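Local coordinates for long form salivary protein D7L1 (Anopheles stephensi, PDB 3NHI) that binds and sequesters host cysteinyl leukotrienes and binds thromboxane A2 analogues, modulating the host response to mosquito blood feeding, at residues Q1-L6 against S71-V76; Q79-I84 against L130-V135; K140-A143 against K149-G152. All coordinates share one frame; numbering follows the deposited sequence.

Contact 1. Residues Q1-L6 against S71-V76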
ATOM      1  N   GLN A   1      -5.694  -2.940  20.398  1.00 22.63           N
ATOM      2  CA  GLN A   1      -5.372  -4.376  20.660  1.00 22.10           C
ATOM      3  C   GLN A   1      -3.930  -4.668  21.144  1.00 21.74           C
ATOM      4  O   GLN A   1      -3.583  -5.843  21.315  1.00 22.14           O
ATOM      5  CB  GLN A   1      -5.714  -5.234  19.432  1.00 22.25           C
ATOM      6  N   PRO A   2      -3.091  -3.622  21.366  1.00 20.71           N
ATOM      7  CA  PRO A   2      -3.299  -2.192  21.127  1.00 19.47           C
ATOM      8  C   PRO A   2      -2.915  -1.774  19.709  1.00 17.38           C
ATOM      9  O   PRO A   2      -2.373  -2.584  18.944  1.00 17.89           O
ATOM     10  CB  PRO A   2      -2.379  -1.514  22.161  1.00 19.56           C
ATOM     11  CG  PRO A   2      -1.786  -2.635  22.997  1.00 21.23           C
ATOM     12  CD  PRO A   2      -1.828  -3.827  22.092  1.00 20.87           C
ATOM     13  N   TRP A   3      -3.217  -0.520  19.366  1.00 15.30           N
ATOM     14  CA  TRP A   3      -3.019  -0.023  18.004  1.00 12.21           C
ATOM     15  C   TRP A   3      -1.546   0.158  17.636  1.00 10.92           C
ATOM     16  O   TRP A   3      -0.767   0.726  18.402  1.00 10.58           O
ATOM     17  CB  TRP A   3      -3.809   1.272  17.760  1.00 11.76           C
ATOM     18  CG  TRP A   3      -3.725   1.730  16.326  1.00  9.54           C
ATOM     19  CD1 TRP A   3      -4.430   1.238  15.265  1.00  8.63           C
ATOM     20  CD2 TRP A   3      -2.860   2.749  15.798  1.00  7.77           C
ATOM     21  NE1 TRP A   3      -4.068   1.894  14.108  1.00  8.47           N
ATOM     22  CE2 TRP A   3      -3.104   2.821  14.406  1.00  6.93           C
ATOM     23  CE3 TRP A   3      -1.909   3.610  16.365  1.00  7.51           C
ATOM     24  CZ2 TRP A   3      -2.430   3.726  13.566  1.00  7.27           C
ATOM     25  CZ3 TRP A   3      -1.238   4.506  15.532  1.00  7.47           C
ATOM     26  CH2 TRP A   3      -1.502   4.553  14.148  1.00  7.29           C
ATOM     27  N   LYS A   4      -1.196  -0.328  16.449  1.00  9.64           N
ATOM     28  CA  LYS A   4       0.183  -0.280  15.951  1.00  9.02           C
ATOM     29  C   LYS A   4       0.408   0.891  14.985  1.00  8.02           C
ATOM     30  O   LYS A   4      -0.285   1.029  13.975  1.00  8.11           O
ATOM     31  CB  LYS A   4       0.558  -1.607  15.277  1.00  9.85           C
ATOM     32  CG  LYS A   4       2.058  -1.776  15.057  1.00 11.14           C
ATOM     33  CD  LYS A   4       2.386  -3.112  14.392  1.00 14.12           C
ATOM     34  CE  LYS A   4       3.888  -3.343  14.283  1.00 14.68           C
ATOM     35  NZ  LYS A   4       4.611  -2.292  13.502  1.00 16.74           N
ATOM     36  N   ALA A   5       1.405   1.711  15.303  1.00  7.24           N
ATOM     37  CA  ALA A   5       1.799   2.829  14.443  1.00  6.71           C
ATOM     38  C   ALA A   5       2.242   2.381  13.057  1.00  6.38           C
ATOM     39  O   ALA A   5       2.738   1.261  12.863  1.00  7.09           O
ATOM     40  CB  ALA A   5       2.889   3.636  15.096  1.00  7.18           C
ATOM     41  N   LEU A   6       2.046   3.268  12.092  1.00  5.22           N
ATOM     42  CA  LEU A   6       2.359   2.989  10.690  1.00  5.35           C
ATOM     43  C   LEU A   6       3.742   3.498  10.311  1.00  4.82           C
ATOM     44  O   LEU A   6       4.106   4.640  10.631  1.00  5.16           O
ATOM     45  CB  LEU A   6       1.299   3.618   9.777  1.00  6.03           C
ATOM     46  CG  LEU A   6      -0.134   3.127  10.052  1.00  7.99           C
ATOM     47  CD1 LEU A   6      -1.176   3.853   9.202  1.00 11.34           C
ATOM     48  CD2 LEU A   6      -0.264   1.589   9.930  1.00  9.38           C
ATOM     49  N   SER A  71      -8.818   9.508  18.280  1.00  8.10           N
ATOM     50  CA  SER A  71      -7.906  10.544  18.777  1.00  8.17           C
ATOM     51  C   SER A  71      -6.670   9.988  19.480  1.00  7.57           C
ATOM     52  O   SER A  71      -5.571  10.530  19.330  1.00  6.80           O
ATOM     53  CB  SER A  71      -8.641  11.510  19.718  1.00  8.61           C
ATOM     54  OG  SER A  71      -9.014  10.891  20.946  1.00 11.38           O
ATOM     55  N   ASP A  72      -6.836   8.906  20.233  1.00  7.18           N
ATOM     56  CA  ASP A  72      -5.732   8.395  21.034  1.00  7.21           C
ATOM     57  C   ASP A  72      -4.653   7.699  20.215  1.00  7.01           C
ATOM     58  O   ASP A  72      -3.558   7.437  20.713  1.00  7.79           O
ATOM     59  CB  ASP A  72      -6.238   7.482  22.158  1.00  7.06           C
ATOM     60  CG  ASP A  72      -6.951   8.238  23.282  1.00  8.05           C
ATOM     61  OD1 ASP A  72      -7.104   9.477  23.236  1.00  8.71           O
ATOM     62  OD2 ASP A  72      -7.372   7.558  24.230  1.00  8.29           O
ATOM     63  N   ARG A  73      -4.953   7.423  18.947  1.00  6.40           N
ATOM     64  CA  ARG A  73      -3.956   6.830  18.057  1.00  6.24           C
ATOM     65  C   ARG A  73      -2.892   7.829  17.643  1.00  6.05           C
ATOM     66  O   ARG A  73      -1.777   7.433  17.311  1.00  5.83           O
ATOM     67  CB  ARG A  73      -4.605   6.207  16.823  1.00  5.88           C
ATOM     68  CG  ARG A  73      -5.451   4.983  17.165  1.00  5.58           C
ATOM     69  CD  ARG A  73      -6.112   4.399  15.933  1.00  6.39           C
ATOM     70  NE  ARG A  73      -6.943   3.239  16.271  1.00  8.07           N
ATOM     71  CZ  ARG A  73      -7.702   2.586  15.398  1.00  8.53           C
ATOM     72  NH1 ARG A  73      -7.783   2.983  14.140  1.00  7.75           N
ATOM     73  NH2 ARG A  73      -8.402   1.530  15.781  1.00 10.45           N
ATOM     74  N   ILE A  74      -3.214   9.118  17.702  1.00  5.93           N
ATOM     75  CA  ILE A  74      -2.265  10.150  17.277  1.00  5.91           C
ATOM     76  C   ILE A  74      -1.014  10.168  18.169  1.00  6.03           C
ATOM     77  O   ILE A  74       0.110  10.145  17.659  1.00  5.63           O
ATOM     78  CB  ILE A  74      -2.961  11.545  17.106  1.00  6.28           C
ATOM     79  CG1 ILE A  74      -3.591  11.644  15.715  1.00  7.40           C
ATOM     80  CG2 ILE A  74      -1.978  12.704  17.311  1.00  7.08           C
ATOM     81  CD1 ILE A  74      -4.597  10.550  15.395  1.00 10.67           C
ATOM     82  N   PRO A  75      -1.189  10.163  19.501  1.00  5.93           N
ATOM     83  CA  PRO A  75       0.017  10.068  20.329  1.00  6.21           C
ATOM     84  C   PRO A  75       0.787   8.752  20.149  1.00  6.25           C
ATOM     85  O   PRO A  75       2.007   8.748  20.292  1.00  6.78           O
ATOM     86  CB  PRO A  75      -0.530  10.206  21.758  1.00  6.86           C
ATOM     87  CG  PRO A  75      -1.756  11.046  21.582  1.00  6.87           C
ATOM     88  CD  PRO A  75      -2.375  10.516  20.310  1.00  6.28           C
ATOM     89  N   VAL A  76       0.101   7.655  19.825  1.00  5.90           N
ATOM     90  CA  VAL A  76       0.787   6.384  19.578  1.00  5.93           C
ATOM     91  C   VAL A  76       1.658   6.496  18.319  1.00  5.40           C
ATOM     92  O   VAL A  76       2.822   6.082  18.315  1.00  6.35           O
ATOM     93  CB  VAL A  76      -0.212   5.209  19.468  1.00  5.94           C
ATOM     94  CG1 VAL A  76       0.491   3.920  19.071  1.00  6.71           C
ATOM     95  CG2 VAL A  76      -0.975   5.014  20.784  1.00  6.52           C
TER

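Contact 2. Residues Q79-I84 against L130-V135. With EAH ((5S,7E,9E,11Z,14Z)-5-hydroxyicosa-7,9,11,14-tetraenoic acid), chain B.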
ATOM      1  N   GLN A  79       4.643   8.661  19.251  1.00  6.71           N
ATOM      2  CA  GLN A  79       5.627   8.029  20.133  1.00  7.92           C
ATOM      3  C   GLN A  79       6.517   7.038  19.401  1.00  7.76           C
ATOM      4  O   GLN A  79       7.693   6.902  19.732  1.00  8.35           O
ATOM      5  CB  GLN A  79       4.927   7.319  21.292  1.00  8.42           C
ATOM      6  CG  GLN A  79       4.323   8.262  22.308  1.00 10.84           C
ATOM      7  CD  GLN A  79       5.357   8.960  23.162  1.00 12.36           C
ATOM      8  OE1 GLN A  79       6.418   8.405  23.448  1.00 13.98           O
ATOM      9  NE2 GLN A  79       5.044  10.180  23.588  1.00 12.55           N
ATOM     10  N   ALA A  80       5.969   6.361  18.398  1.00  7.49           N
ATOM     11  CA  ALA A  80       6.718   5.320  17.691  1.00  7.42           C
ATOM     12  C   ALA A  80       7.934   5.855  16.921  1.00  7.70           C
ATOM     13  O   ALA A  80       8.891   5.112  16.682  1.00  8.81           O
ATOM     14  CB  ALA A  80       5.793   4.562  16.761  1.00  7.66           C
ATOM     15  N   TYR A  81       7.909   7.138  16.547  1.00  7.29           N
ATOM     16  CA  TYR A  81       8.956   7.713  15.684  1.00  7.52           C
ATOM     17  C   TYR A  81       9.462   9.058  16.185  1.00  7.78           C
ATOM     18  O   TYR A  81      10.164   9.773  15.460  1.00  8.01           O
ATOM     19  CB  TYR A  81       8.478   7.832  14.218  1.00  7.77           C
ATOM     20  CG  TYR A  81       7.970   6.528  13.667  1.00  8.25           C
ATOM     21  CD1 TYR A  81       8.852   5.532  13.250  1.00 10.93           C
ATOM     22  CD2 TYR A  81       6.601   6.264  13.621  1.00  8.59           C
ATOM     23  CE1 TYR A  81       8.369   4.312  12.767  1.00 10.31           C
ATOM     24  CE2 TYR A  81       6.122   5.046  13.152  1.00  9.37           C
ATOM     25  CZ  TYR A  81       7.005   4.085  12.729  1.00 11.85           C
ATOM     26  OH  TYR A  81       6.473   2.895  12.275  1.00 16.09           O
ATOM     27  N   LYS A  82       9.149   9.388  17.439  1.00  8.47           N
ATOM     28  CA  LYS A  82       9.443  10.724  17.988  1.00  9.69           C
ATOM     29  C   LYS A  82      10.925  11.132  17.972  1.00 10.39           C
ATOM     30  O   LYS A  82      11.236  12.320  17.831  1.00 11.01           O
ATOM     31  CB  LYS A  82       8.854  10.894  19.398  1.00 10.16           C
ATOM     32  CG  LYS A  82       9.476  10.006  20.451  1.00 11.66           C
ATOM     33  CD  LYS A  82       8.900  10.235  21.844  1.00 15.85           C
ATOM     34  CE  LYS A  82       9.448   9.180  22.798  1.00 16.89           C
ATOM     35  NZ  LYS A  82       8.941   9.318  24.195  1.00 19.55           N
ATOM     36  N   THR A  83      11.825  10.158  18.091  1.00 10.91           N
ATOM     37  CA  THR A  83      13.257  10.477  18.073  1.00 12.44           C
ATOM     38  C   THR A  83      13.738  10.869  16.678  1.00 12.57           C
ATOM     39  O   THR A  83      14.766  11.540  16.538  1.00 14.37           O
ATOM     40  CB  THR A  83      14.122   9.352  18.688  1.00 12.62           C
ATOM     41  OG1 THR A  83      14.059   8.172  17.880  1.00 14.92           O
ATOM     42  CG2 THR A  83      13.641   9.027  20.085  1.00 13.73           C
ATOM     43  N   ILE A  84      12.974  10.475  15.657  1.00 11.72           N
ATOM     44  CA  ILE A  84      13.302  10.787  14.269  1.00 11.44           C
ATOM     45  C   ILE A  84      12.603  12.072  13.807  1.00 11.24           C
ATOM     46  O   ILE A  84      13.223  12.947  13.206  1.00 11.49           O
ATOM     47  CB  ILE A  84      12.979   9.596  13.320  1.00 11.16           C
ATOM     48  CG1 ILE A  84      13.732   8.335  13.769  1.00 12.01           C
ATOM     49  CG2 ILE A  84      13.336   9.955  11.876  1.00 11.45           C
ATOM     50  CD1 ILE A  84      13.133   7.036  13.258  1.00 13.67           C
ATOM     51  N   LEU A 130       4.122  13.265  11.494  1.00  4.87           N
ATOM     52  CA  LEU A 130       3.700  12.045  12.188  1.00  5.11           C
ATOM     53  C   LEU A 130       3.464  10.880  11.244  1.00  4.55           C
ATOM     54  O   LEU A 130       3.823   9.743  11.556  1.00  5.17           O
ATOM     55  CB  LEU A 130       2.436  12.277  13.025  1.00  4.95           C
ATOM     56  CG  LEU A 130       2.559  13.332  14.116  1.00  5.27           C
ATOM     57  CD1 LEU A 130       1.306  13.305  14.972  1.00  7.01           C
ATOM     58  CD2 LEU A 130       3.811  13.128  14.967  1.00  6.92           C
ATOM     59  N   TYR A 131       2.850  11.163  10.095  1.00  4.72           N
ATOM     60  CA  TYR A 131       2.433  10.120   9.161  1.00  4.95           C
ATOM     61  C   TYR A 131       3.286  10.047   7.893  1.00  5.47           C
ATOM     62  O   TYR A 131       2.828   9.576   6.844  1.00  5.29           O
ATOM     63  CB  TYR A 131       0.935  10.259   8.828  1.00  5.23           C
ATOM     64  CG  TYR A 131       0.035   9.959  10.013  1.00  4.42           C
ATOM     65  CD1 TYR A 131      -0.347   8.646  10.314  1.00  4.95           C
ATOM     66  CD2 TYR A 131      -0.420  10.983  10.854  1.00  5.30           C
ATOM     67  CE1 TYR A 131      -1.166   8.363  11.420  1.00  5.27           C
ATOM     68  CE2 TYR A 131      -1.236  10.706  11.951  1.00  5.78           C
ATOM     69  CZ  TYR A 131      -1.609   9.405  12.230  1.00  5.41           C
ATOM     70  OH  TYR A 131      -2.405   9.143  13.319  1.00  6.56           O
ATOM     71  N   HIS A 132       4.533  10.499   7.996  1.00  5.59           N
ATOM     72  CA  HIS A 132       5.541  10.253   6.951  1.00  5.82           C
ATOM     73  C   HIS A 132       5.096  10.796   5.600  1.00  6.31           C
ATOM     74  O   HIS A 132       5.202  10.131   4.561  1.00  6.21           O
ATOM     75  CB  HIS A 132       5.897   8.757   6.900  1.00  5.68           C
ATOM     76  CG  HIS A 132       6.011   8.138   8.260  1.00  5.19           C
ATOM     77  ND1 HIS A 132       6.857   8.632   9.232  1.00  4.99           N
ATOM     78  CD2 HIS A 132       5.371   7.083   8.815  1.00  5.59           C
ATOM     79  CE1 HIS A 132       6.730   7.908  10.330  1.00  6.02           C
ATOM     80  NE2 HIS A 132       5.848   6.952  10.099  1.00  5.33           N
ATOM     81  N   GLY A 133       4.589  12.022   5.644  1.00  6.24           N
ATOM     82  CA  GLY A 133       4.040  12.697   4.476  1.00  7.26           C
ATOM     83  C   GLY A 133       4.936  13.753   3.848  1.00  7.77           C
ATOM     84  O   GLY A 133       4.452  14.596   3.088  1.00  8.97           O
ATOM     85  N   THR A 134       6.234  13.712   4.151  1.00  8.46           N
ATOM     86  CA  THR A 134       7.228  14.514   3.426  1.00  9.29           C
ATOM     87  C   THR A 134       8.310  13.583   2.906  1.00  9.63           C
ATOM     88  O   THR A 134       8.635  12.587   3.551  1.00  9.27           O
ATOM     89  CB  THR A 134       7.891  15.598   4.314  1.00  9.52           C
ATOM     90  OG1 THR A 134       8.747  14.984   5.290  1.00 10.45           O
ATOM     91  CG2 THR A 134       6.829  16.474   5.006  1.00 10.44           C
ATOM     92  N   VAL A 135       8.869  13.907   1.746  1.00 10.48           N
ATOM     93  CA  VAL A 135       9.957  13.105   1.178  1.00 11.19           C
ATOM     94  C   VAL A 135      11.155  13.044   2.139  1.00 10.91           C
ATOM     95  O   VAL A 135      11.686  11.965   2.419  1.00 10.61           O
ATOM     96  CB  VAL A 135      10.376  13.644  -0.216  1.00 11.24           C
ATOM     97  CG1 VAL A 135      11.623  12.929  -0.734  1.00 12.17           C
ATOM     98  CG2 VAL A 135       9.231  13.477  -1.209  1.00 12.26           C
TER
HETATM   99  O1  EAH B   1       8.469   9.418   0.117  1.00 16.83           O
HETATM  100  C1  EAH B   1       7.437  10.107  -0.088  1.00 19.78           C
HETATM  101  O2  EAH B   1       7.025  10.381  -1.242  1.00 20.15           O
HETATM  102  C2  EAH B   1       6.662  10.618   1.111  1.00 20.85           C
HETATM  103  C3  EAH B   1       5.668  11.708   0.704  1.00 23.82           C
HETATM  104  C4  EAH B   1       4.283  11.127   0.425  1.00 25.89           C
HETATM  105  C5  EAH B   1       3.331  12.220  -0.012  1.00 27.40           C
HETATM  106  O3  EAH B   1       3.040  12.987   1.040  1.00 28.84           O
HETATM  107  C6  EAH B   1       2.052  11.610  -0.578  1.00 27.81           C
HETATM  108  C7  EAH B   1       1.012  12.678  -0.879  1.00 28.00           C
HETATM  109  C8  EAH B   1      -0.118  12.608   0.126  1.00 28.30           C
HETATM  110  C9  EAH B   1      -0.988  13.766  -0.033  1.00 28.70           C
HETATM  111  C10 EAH B   1      -1.887  13.822   0.949  1.00 28.51           C
HETATM  112  C11 EAH B   1      -2.727  15.000   0.746  1.00 28.90           C
HETATM  113  C12 EAH B   1      -3.674  15.391   1.603  1.00 29.13           C
HETATM  114  C13 EAH B   1      -4.005  14.650   2.878  1.00 29.15           C
HETATM  115  C14 EAH B   1      -5.157  13.713   2.588  1.00 28.77           C
HETATM  116  C15 EAH B   1      -6.196  13.521   3.403  1.00 29.04           C
HETATM  117  C16 EAH B   1      -6.349  14.209   4.738  1.00 28.83           C
HETATM  118  C17 EAH B   1      -5.932  13.245   5.838  1.00 27.87           C
HETATM  119  C18 EAH B   1      -4.477  13.466   6.224  1.00 27.00           C
HETATM  120  C19 EAH B   1      -4.187  12.841   7.579  1.00 26.83           C
HETATM  121  C20 EAH B   1      -2.722  12.972   7.926  1.00 26.27           C

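Contact 3. Residues K140-A143 against K149-G152. With EAH ((5S,7E,9E,11Z,14Z)-5-hydroxyicosa-7,9,11,14-tetraenoic acid), chain B.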
ATOM      1  N   LYS A 140      14.260   9.879   6.421  1.00  8.45           N
ATOM      2  CA  LYS A 140      14.880   9.672   7.729  1.00  8.64           C
ATOM      3  C   LYS A 140      14.381   8.382   8.376  1.00  8.30           C
ATOM      4  O   LYS A 140      15.139   7.687   9.040  1.00  9.18           O
ATOM      5  CB  LYS A 140      14.624  10.847   8.678  1.00  9.14           C
ATOM      6  CG  LYS A 140      15.311  12.133   8.277  1.00 10.69           C
ATOM      7  CD  LYS A 140      15.041  13.247   9.275  1.00 14.20           C
ATOM      8  CE  LYS A 140      15.710  14.536   8.826  1.00 16.98           C
ATOM      9  NZ  LYS A 140      15.740  15.574   9.895  1.00 19.37           N
ATOM     10  N   ILE A 141      13.099   8.070   8.184  1.00  7.77           N
ATOM     11  CA  ILE A 141      12.529   6.833   8.696  1.00  7.55           C
ATOM     12  C   ILE A 141      13.185   5.618   8.032  1.00  7.80           C
ATOM     13  O   ILE A 141      13.616   4.701   8.724  1.00  7.92           O
ATOM     14  CB  ILE A 141      10.976   6.792   8.511  1.00  6.59           C
ATOM     15  CG1 ILE A 141      10.294   8.024   9.147  1.00  7.68           C
ATOM     16  CG2 ILE A 141      10.394   5.449   9.014  1.00  6.79           C
ATOM     17  CD1 ILE A 141      10.308   8.075  10.672  1.00  7.81           C
ATOM     18  N   TYR A 142      13.284   5.618   6.699  1.00  7.70           N
ATOM     19  CA  TYR A 142      13.920   4.497   5.998  1.00  8.37           C
ATOM     20  C   TYR A 142      15.370   4.331   6.435  1.00  9.21           C
ATOM     21  O   TYR A 142      15.825   3.206   6.651  1.00  9.46           O
ATOM     22  CB  TYR A 142      13.883   4.681   4.487  1.00  7.86           C
ATOM     23  CG  TYR A 142      12.504   4.655   3.872  1.00  6.34           C
ATOM     24  CD1 TYR A 142      11.721   3.489   3.876  1.00  6.14           C
ATOM     25  CD2 TYR A 142      11.989   5.787   3.251  1.00  7.50           C
ATOM     26  CE1 TYR A 142      10.455   3.474   3.293  1.00  7.03           C
ATOM     27  CE2 TYR A 142      10.728   5.786   2.664  1.00  6.93           C
ATOM     28  CZ  TYR A 142       9.959   4.630   2.691  1.00  6.39           C
ATOM     29  OH  TYR A 142       8.707   4.619   2.110  1.00  6.83           O
ATOM     30  N   ALA A 143      16.077   5.448   6.601  1.00  9.63           N
ATOM     31  CA  ALA A 143      17.486   5.401   7.001  1.00 10.73           C
ATOM     32  C   ALA A 143      17.662   4.799   8.398  1.00 11.28           C
ATOM     33  O   ALA A 143      18.612   4.054   8.640  1.00 12.14           O
ATOM     34  CB  ALA A 143      18.108   6.800   6.924  1.00 10.92           C
ATOM     35  N   LYS A 149      10.666  -1.987   3.609  1.00  7.98           N
ATOM     36  CA  LYS A 149      10.863  -1.991   2.154  1.00  7.87           C
ATOM     37  C   LYS A 149      11.049  -0.557   1.648  1.00  7.95           C
ATOM     38  O   LYS A 149      10.242   0.325   1.933  1.00  8.47           O
ATOM     39  CB  LYS A 149       9.684  -2.662   1.433  1.00  7.51           C
ATOM     40  CG  LYS A 149       9.907  -2.779  -0.085  1.00  7.27           C
ATOM     41  CD  LYS A 149       8.605  -2.836  -0.869  1.00  7.07           C
ATOM     42  CE  LYS A 149       7.971  -1.470  -1.030  1.00  6.42           C
ATOM     43  NZ  LYS A 149       8.644  -0.666  -2.103  1.00  6.06           N
ATOM     44  N   GLN A 150      12.121  -0.342   0.892  1.00  8.74           N
ATOM     45  CA  GLN A 150      12.477   0.994   0.449  1.00  9.94           C
ATOM     46  C   GLN A 150      11.757   1.343  -0.845  1.00  9.04           C
ATOM     47  O   GLN A 150      11.276   0.460  -1.567  1.00  8.79           O
ATOM     48  CB  GLN A 150      13.990   1.086   0.260  1.00 10.95           C
ATOM     49  CG  GLN A 150      14.797   0.516   1.437  1.00 15.63           C
ATOM     50  CD  GLN A 150      14.958   1.484   2.604  1.00 20.41           C
ATOM     51  OE1 GLN A 150      15.499   2.577   2.442  1.00 22.65           O
ATOM     52  NE2 GLN A 150      14.515   1.069   3.796  1.00 22.42           N
ATOM     53  N   LYS A 151      11.680   2.637  -1.142  1.00  9.14           N
ATOM     54  CA  LYS A 151      11.223   3.059  -2.460  1.00  9.35           C
ATOM     55  C   LYS A 151      12.241   2.564  -3.484  1.00  9.08           C
ATOM     56  O   LYS A 151      13.449   2.648  -3.253  1.00 10.03           O
ATOM     57  CB  LYS A 151      11.115   4.579  -2.546  1.00  9.90           C
ATOM     58  CG  LYS A 151      10.090   5.171  -1.597  1.00 10.51           C
ATOM     59  CD  LYS A 151      10.223   6.684  -1.464  1.00 14.39           C
ATOM     60  CE  LYS A 151       9.560   7.406  -2.623  1.00 16.55           C
ATOM     61  NZ  LYS A 151       9.612   8.887  -2.451  1.00 17.46           N
ATOM     62  N   GLY A 152      11.747   2.050  -4.604  1.00  9.12           N
ATOM     63  CA  GLY A 152      12.600   1.530  -5.675  1.00  8.68           C
ATOM     64  C   GLY A 152      12.904   0.051  -5.528  1.00  8.64           C
ATOM     65  O   GLY A 152      13.508  -0.551  -6.414  1.00  9.13           O
TER
HETATM   66  O1  EAH B   1       8.469   9.418   0.117  1.00 16.83           O
HETATM   67  C1  EAH B   1       7.437  10.107  -0.088  1.00 19.78           C
HETATM   68  O2  EAH B   1       7.025  10.381  -1.242  1.00 20.15           O
HETATM   69  C2  EAH B   1       6.662  10.618   1.111  1.00 20.85           C
HETATM   70  C3  EAH B   1       5.668  11.708   0.704  1.00 23.82           C
HETATM   71  C4  EAH B   1       4.283  11.127   0.425  1.00 25.89           C
HETATM   72  C5  EAH B   1       3.331  12.220  -0.012  1.00 27.40           C
HETATM   73  O3  EAH B   1       3.040  12.987   1.040  1.00 28.84           O
HETATM   74  C6  EAH B   1       2.052  11.610  -0.578  1.00 27.81           C
HETATM   75  C7  EAH B   1       1.012  12.678  -0.879  1.00 28.00           C
HETATM   76  C8  EAH B   1      -0.118  12.608   0.126  1.00 28.30           C
HETATM   77  C9  EAH B   1      -0.988  13.766  -0.033  1.00 28.70           C
HETATM   78  C10 EAH B   1      -1.887  13.822   0.949  1.00 28.51           C
HETATM   79  C11 EAH B   1      -2.727  15.000   0.746  1.00 28.90           C
HETATM   80  C12 EAH B   1      -3.674  15.391   1.603  1.00 29.13           C
HETATM   81  C13 EAH B   1      -4.005  14.650   2.878  1.00 29.15           C
HETATM   82  C14 EAH B   1      -5.157  13.713   2.588  1.00 28.77           C
HETATM   83  C15 EAH B   1      -6.196  13.521   3.403  1.00 29.04           C
HETATM   84  C16 EAH B   1      -6.349  14.209   4.738  1.00 28.83           C
HETATM   85  C17 EAH B   1      -5.932  13.245   5.838  1.00 27.87           C
HETATM   86  C18 EAH B   1      -4.477  13.466   6.224  1.00 27.00           C
HETATM   87  C19 EAH B   1      -4.187  12.841   7.579  1.00 26.83           C
HETATM   88  C20 EAH B   1      -2.722  12.972   7.926  1.00 26.27           C
HETATM   89  O   HOH W   1       8.497   2.212   0.652  1.00  6.59           O

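Contact 1. Residues Q1-L6 against S71-V76
The indole of W3 has the guanidinium of R73 lying flat over one face, with the two planes only 8° apart and their centres 4.1 Å from each other. The stack is offset toward the pyrrole rim of the indole, with NE of R73 over CD1 of W3 at 3.4 Å. The aliphatic part joins in: CD of R73 stands 3.5 Å from the centroid of the W3 five-membered ring, almost exactly on the ring normal, a CH-pi contact beside the stacked guanidinium. On the opposite face lies the peptide of A5, its N 3.8 Å above the indole plane and near the rim, and V76 fills the edge, where its CG1 meets CE3 of W3 at 3.6 Å. The R73 chain is extended from CG to NE, which lets CB, CG and CD cross the indole before the charged end is reached. W3 is swung over to meet it by a chi1 of -175°, with CG opposite its own backbone N. Q60 accepts from NE1 of W3 through OE1 and from NH1 of R73 through its backbone O, which probably helps hold the planes nearly parallel; NE of R73 bonds to a glycerol, probably from the crystallisation liquor. Away from the annotated sites, the stack clasps the N-terminal arm, ahead of helix 8-22, to helix 73-85; A5 continues onto Q77, A80 and Y81, while I74 turns to helix 89-101.

Contact 2. Residues Q79-I84 against L130-V135
The helical residues Q79-I84 face the bend that follows helix 109-130, where H132 adopts left-handed backbone angles (58°/46°), and the closest CA atoms, those of Y81 and L130, are 7.7 Å apart. The contact itself is an edge-to-face pair of Y81 and H132. The imidazole comes edge-on to the phenol, with planes at 87° and centroids 4.8 Å apart. NE2 and CE1 of H132 form the leading edge; NE2 stands over the CD2-CE2 side of the Y81 ring, 3.6 Å from CE2, while CE1 is 3.7 Å from CD2. The polar partner of NE2 is the backbone O of L6, a bond that probably fixes the rotation of this buried imidazole. Beyond H132 the chain turns to the fatty acid: the ligand hydroxyl O3 donates to O of G133 at 3.0 Å, and R128 NE bonds to the same oxygen. G133 is an experimentally established leukotriene C4 site, and H132-V135 line the pocket. CG2 of V135 is 3.8 Å from the ligand carboxylate atom O2. H132 thus has its ring against helix 73-85 and the next residue on the lipid. T134 caps the start of helix 135-144 through G137 N, and I141 of that helix touches H132.

Contact 3. Residues K140-A143 against K149-G152
A chi1 of -66° sets CG of Y142 opposite its carbonyl carbon and sends the phenol from the helix toward K149-K151, while a bend at chi2 (-82°) folds Q150 back to meet it. This is where helix 135-144 of the all-helical, odorant-binding-protein-like fold faces the loop leading to helix 155-163. The amide of Q150 lies beside the root of the tyrosine, the two side chains passing in opposite directions; OE1 of Q150 is 3.3 Å from CB of Y142, and its NE2, 3.7 Å from CD1 of Y142, bonds to I148 O. Amide and ring planes are 72° apart, far from a stack. Farther out along the phenol, O of K149 comes 3.4 Å from CE1 of Y142. A water ties these parts together, donating to K149 O at 2.9 Å and sharing a hydrogen bond with Y142 OH. The ammonium of K149 folds back over its own loop, bonding to O of Q150 from above the carbonyl plane, and is also held by E153 O and S265 O, so this buried charge has three oxygen partners. K151 binds leukotriene C4 and thromboxane A2. Its CG passes 4.0 Å from OH of Y142, and a bend at chi3 brings it to the fatty-acid carboxylate: NZ of K151 donates to O1 at 2.9 Å, with a weak second bond to O2 at 3.2 Å.

Contacts 1 and 2 share helix 73-85, and their centres are 13 Å apart. Besides the bond between L6 and H132, they touch where CD1 of I74 lies 3.3 Å from OH of Y131, and at A5, whose CB packs 3.5 Å from CB of A80. Contacts 2 and 3, 12 Å apart between centres, meet through I141: its CG1 is 3.5 Å from ND1 of H132. These two also grip one ligand, contact 2 at the hydroxyl and contact 3 at the carboxylate, with W39 NE1 adding another bond. Contact 1 stands back, the side chain of W3 about 11 Å from the lipid, and reaches the pocket wall through L6 and H132.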